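Local structure of putative polyketide cyclase (Pseudomonas putida KT2440, 3F7X) at residues A[110-115]-A[144-149]. The protein is of unknown function but has a SnoaL-like domain and may act as a polyketide cyclase. Residues are numbered along the deposited sequence; the frame is centred on the assembly and turned at random. Where two conformers were deposited one is given.
Sequences GLPTAN and NDWVEQ
Pro112 and Leu111 meet the benzo side of the Trp146 indole at a single ring carbon: Pro112 CD lies 4.1 Å from Trp146 CZ3, and Leu111 CD2 lies 4.2 Å from the same CZ3. Both approach the ring obliquely, and the leucine side chain runs at about a right angle to that of the tryptophan. Next to them, Pro112 CG reaches Val147 CG1 at 4.4 Å, a looser apolar touch, and no hydrogen bond joins loop to helix. With CG anti to the backbone N (chi1 -177°), the Trp146 side chain carries its benzo ring to the loop. One turn along the helix, Gln149 NE2 donates to Asp145 OD1 (3.1 Å), nearly straight at 170° but from above the carboxylate plane, and also bonds Val120 O, which ties the helix to strand 118-130. The indole packs edge-to-face with Tyr119 and with Tyr104, whose hydroxyl also hydrogen-bonds Pro112 O; with Tyr76, which touches both Leu111 and Trp146, these rings form an aromatic cluster, and Trp146 borders a bound ligand of unknown identity. The contact thus lays the C-terminal helix 143-150 of this SnoaL-like fold against the connection between antiparallel strands 93-104 and 118-130, at one end of the curved sheet.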
ATOM      1  N   GLY A 110      12.449   1.336 -19.243  1.00 16.85           N
ATOM      2  CA  GLY A 110      11.286   0.444 -19.292  1.00 17.37           C
ATOM      3  C   GLY A 110       9.956   1.132 -19.173  1.00 18.08           C
ATOM      4  O   GLY A 110       8.932   0.461 -18.969  1.00 21.69           O
ATOM      5  N   LEU A 111       9.952   2.459 -19.262  1.00 15.15           N
ATOM      6  CA  LEU A 111       8.774   3.278 -18.987  1.00 14.85           C
ATOM      7  C   LEU A 111       8.496   4.242 -20.139  1.00 15.22           C
ATOM      8  O   LEU A 111       9.312   4.342 -21.056  1.00 15.35           O
ATOM      9  CB  LEU A 111       8.965   3.991 -17.646  1.00 15.07           C
ATOM     10  CG  LEU A 111       8.971   3.078 -16.425  1.00 15.06           C
ATOM     11  CD1 LEU A 111       9.419   3.823 -15.183  1.00 19.82           C
ATOM     12  CD2 LEU A 111       7.612   2.431 -16.193  1.00 17.63           C
ATOM     13  N   PRO A 112       7.345   4.941 -20.127  1.00 15.91           N
ATOM     14  CA  PRO A 112       7.076   5.914 -21.189  1.00 16.69           C
ATOM     15  C   PRO A 112       8.116   7.025 -21.255  1.00 14.55           C
ATOM     16  O   PRO A 112       8.840   7.282 -20.303  1.00 15.28           O
ATOM     17  CB  PRO A 112       5.709   6.495 -20.803  1.00 18.65           C
ATOM     18  CG  PRO A 112       5.075   5.451 -19.911  1.00 20.63           C
ATOM     19  CD  PRO A 112       6.225   4.878 -19.159  1.00 17.95           C
ATOM     20  N   THR A 113       8.141   7.700 -22.381  1.00 14.96           N
ATOM     21  CA  THR A 113       9.029   8.841 -22.607  1.00 16.26           C
ATOM     22  C   THR A 113       8.671   9.993 -21.663  1.00 14.63           C
ATOM     23  O   THR A 113       7.512  10.278 -21.437  1.00 16.05           O
ATOM     24  CB  THR A 113       8.915   9.271 -24.078  1.00 19.71           C
ATOM     25  OG1 THR A 113       9.200   8.133 -24.895  1.00 23.41           O
ATOM     26  CG2 THR A 113       9.891  10.350 -24.364  1.00 21.71           C
ATOM     27  N   ALA A 114       9.681  10.629 -21.092  1.00 13.21           N
ATOM     28  CA  ALA A 114       9.534  11.835 -20.285  1.00 12.71           C
ATOM     29  C   ALA A 114       9.614  13.082 -21.144  1.00 13.72           C
ATOM     30  O   ALA A 114      10.450  13.170 -22.074  1.00 16.73           O
ATOM     31  CB  ALA A 114      10.602  11.900 -19.216  1.00 12.88           C
ATOM     32  N   ASN A 115       8.745  14.028 -20.846  1.00 14.25           N
ATOM     33  CA  ASN A 115       8.761  15.353 -21.492  1.00 16.29           C
ATOM     34  C   ASN A 115       8.320  16.467 -20.547  1.00 16.05           C
ATOM     35  O   ASN A 115       7.866  17.529 -20.973  1.00 19.24           O
ATOM     36  CB  ASN A 115       7.955  15.331 -22.784  1.00 19.78           C
ATOM     37  CG  ASN A 115       6.598  14.821 -22.600  1.00 21.40           C
ATOM     38  OD1 ASN A 115       5.901  15.232 -21.697  1.00 24.37           O
ATOM     39  ND2 ASN A 115       6.190  13.908 -23.474  1.00 33.56           N
ATOM     40  N   ASN A 144      -0.712   1.620 -12.964  1.00 11.73           N
ATOM     41  CA  ASN A 144      -1.525   1.820 -14.163  1.00 13.20           C
ATOM     42  C   ASN A 144      -2.009   3.250 -14.260  1.00 13.13           C
ATOM     43  O   ASN A 144      -2.021   3.838 -15.368  1.00 15.15           O
ATOM     44  CB  ASN A 144      -2.656   0.795 -14.231  1.00 14.41           C
ATOM     45  CG  ASN A 144      -2.168  -0.579 -14.636  1.00 20.50           C
ATOM     46  OD1 ASN A 144      -1.262  -0.714 -15.495  1.00 23.25           O
ATOM     47  ND2 ASN A 144      -2.770  -1.629 -14.055  1.00 21.81           N
ATOM     48  N   ASP A 145      -2.408   3.825 -13.123  1.00 12.42           N
ATOM     49  CA  ASP A 145      -2.830   5.215 -13.097  1.00 12.97           C
ATOM     50  C   ASP A 145      -1.665   6.120 -13.463  1.00 12.48           C
ATOM     51  O   ASP A 145      -1.816   7.020 -14.275  1.00 13.97           O
ATOM     52  CB  ASP A 145      -3.413   5.548 -11.721  1.00 13.77           C
ATOM     53  CG  ASP A 145      -3.871   6.974 -11.571  1.00 18.27           C
ATOM     54  OD1 ASP A 145      -4.103   7.682 -12.565  1.00 28.04           O
ATOM     55  OD2 ASP A 145      -4.062   7.414 -10.412  1.00 23.33           O
ATOM     56  N   TRP A 146      -0.486   5.870 -12.910  1.00 10.94           N
ATOM     57  CA  TRP A 146       0.644   6.685 -13.242  1.00 11.19           C
ATOM     58  C   TRP A 146       0.975   6.628 -14.733  1.00 11.66           C
ATOM     59  O   TRP A 146       1.159   7.671 -15.372  1.00 12.80           O
ATOM     60  CB  TRP A 146       1.872   6.278 -12.422  1.00 11.12           C
ATOM     61  CG  TRP A 146       3.022   7.167 -12.713  1.00 11.46           C
ATOM     62  CD1 TRP A 146       3.210   8.426 -12.240  1.00 13.88           C
ATOM     63  CD2 TRP A 146       4.095   6.930 -13.658  1.00 11.68           C
ATOM     64  NE1 TRP A 146       4.342   8.969 -12.790  1.00 13.59           N
ATOM     65  CE2 TRP A 146       4.920   8.067 -13.638  1.00 13.04           C
ATOM     66  CE3 TRP A 146       4.454   5.864 -14.465  1.00 13.50           C
ATOM     67  CZ2 TRP A 146       6.054   8.172 -14.430  1.00 13.35           C
ATOM     68  CZ3 TRP A 146       5.590   5.963 -15.227  1.00 15.45           C
ATOM     69  CH2 TRP A 146       6.378   7.106 -15.194  1.00 15.43           C
ATOM     70  N   VAL A 147       1.029   5.420 -15.273  1.00 12.06           N
ATOM     71  CA  VAL A 147       1.315   5.266 -16.706  1.00 14.00           C
ATOM     72  C   VAL A 147       0.276   6.016 -17.547  1.00 14.91           C
ATOM     73  O   VAL A 147       0.626   6.679 -18.525  1.00 17.16           O
ATOM     74  CB  VAL A 147       1.353   3.783 -17.092  1.00 15.05           C
ATOM     75  CG1 VAL A 147       1.315   3.604 -18.625  1.00 17.50           C
ATOM     76  CG2 VAL A 147       2.589   3.141 -16.504  1.00 15.16           C
ATOM     77  N   GLU A 148      -1.000   5.929 -17.184  1.00 15.32           N
ATOM     78  CA  GLU A 148      -2.066   6.605 -17.934  0.50 16.54           C
ATOM     79  C   GLU A 148      -1.844   8.123 -17.908  1.00 15.99           C
ATOM     80  O   GLU A 148      -2.099   8.849 -18.898  1.00 18.60           O
ATOM     81  CB  GLU A 148      -3.437   6.242 -17.349  0.50 17.92           C
ATOM     82  CG  GLU A 148      -4.626   6.892 -18.037  0.50 20.56           C
ATOM     83  N   GLN A 149      -1.390   8.630 -16.759  1.00 15.36           N
ATOM     84  CA  GLN A 149      -1.173  10.060 -16.618  1.00 15.88           C
ATOM     85  C   GLN A 149      -0.008  10.583 -17.468  1.00 16.83           C
ATOM     86  O   GLN A 149      -0.047  11.749 -17.881  1.00 21.54           O
ATOM     87  CB  GLN A 149      -0.980  10.488 -15.159  1.00 15.58           C
ATOM     88  CG  GLN A 149      -2.240  10.358 -14.335  1.00 15.88           C
ATOM     89  CD  GLN A 149      -2.059  10.942 -12.957  1.00 14.65           C
ATOM     90  OE1 GLN A 149      -1.533  12.048 -12.822  1.00 14.15           O
ATOM     91  NE2 GLN A 149      -2.528  10.244 -11.931  1.00 16.96           N
TER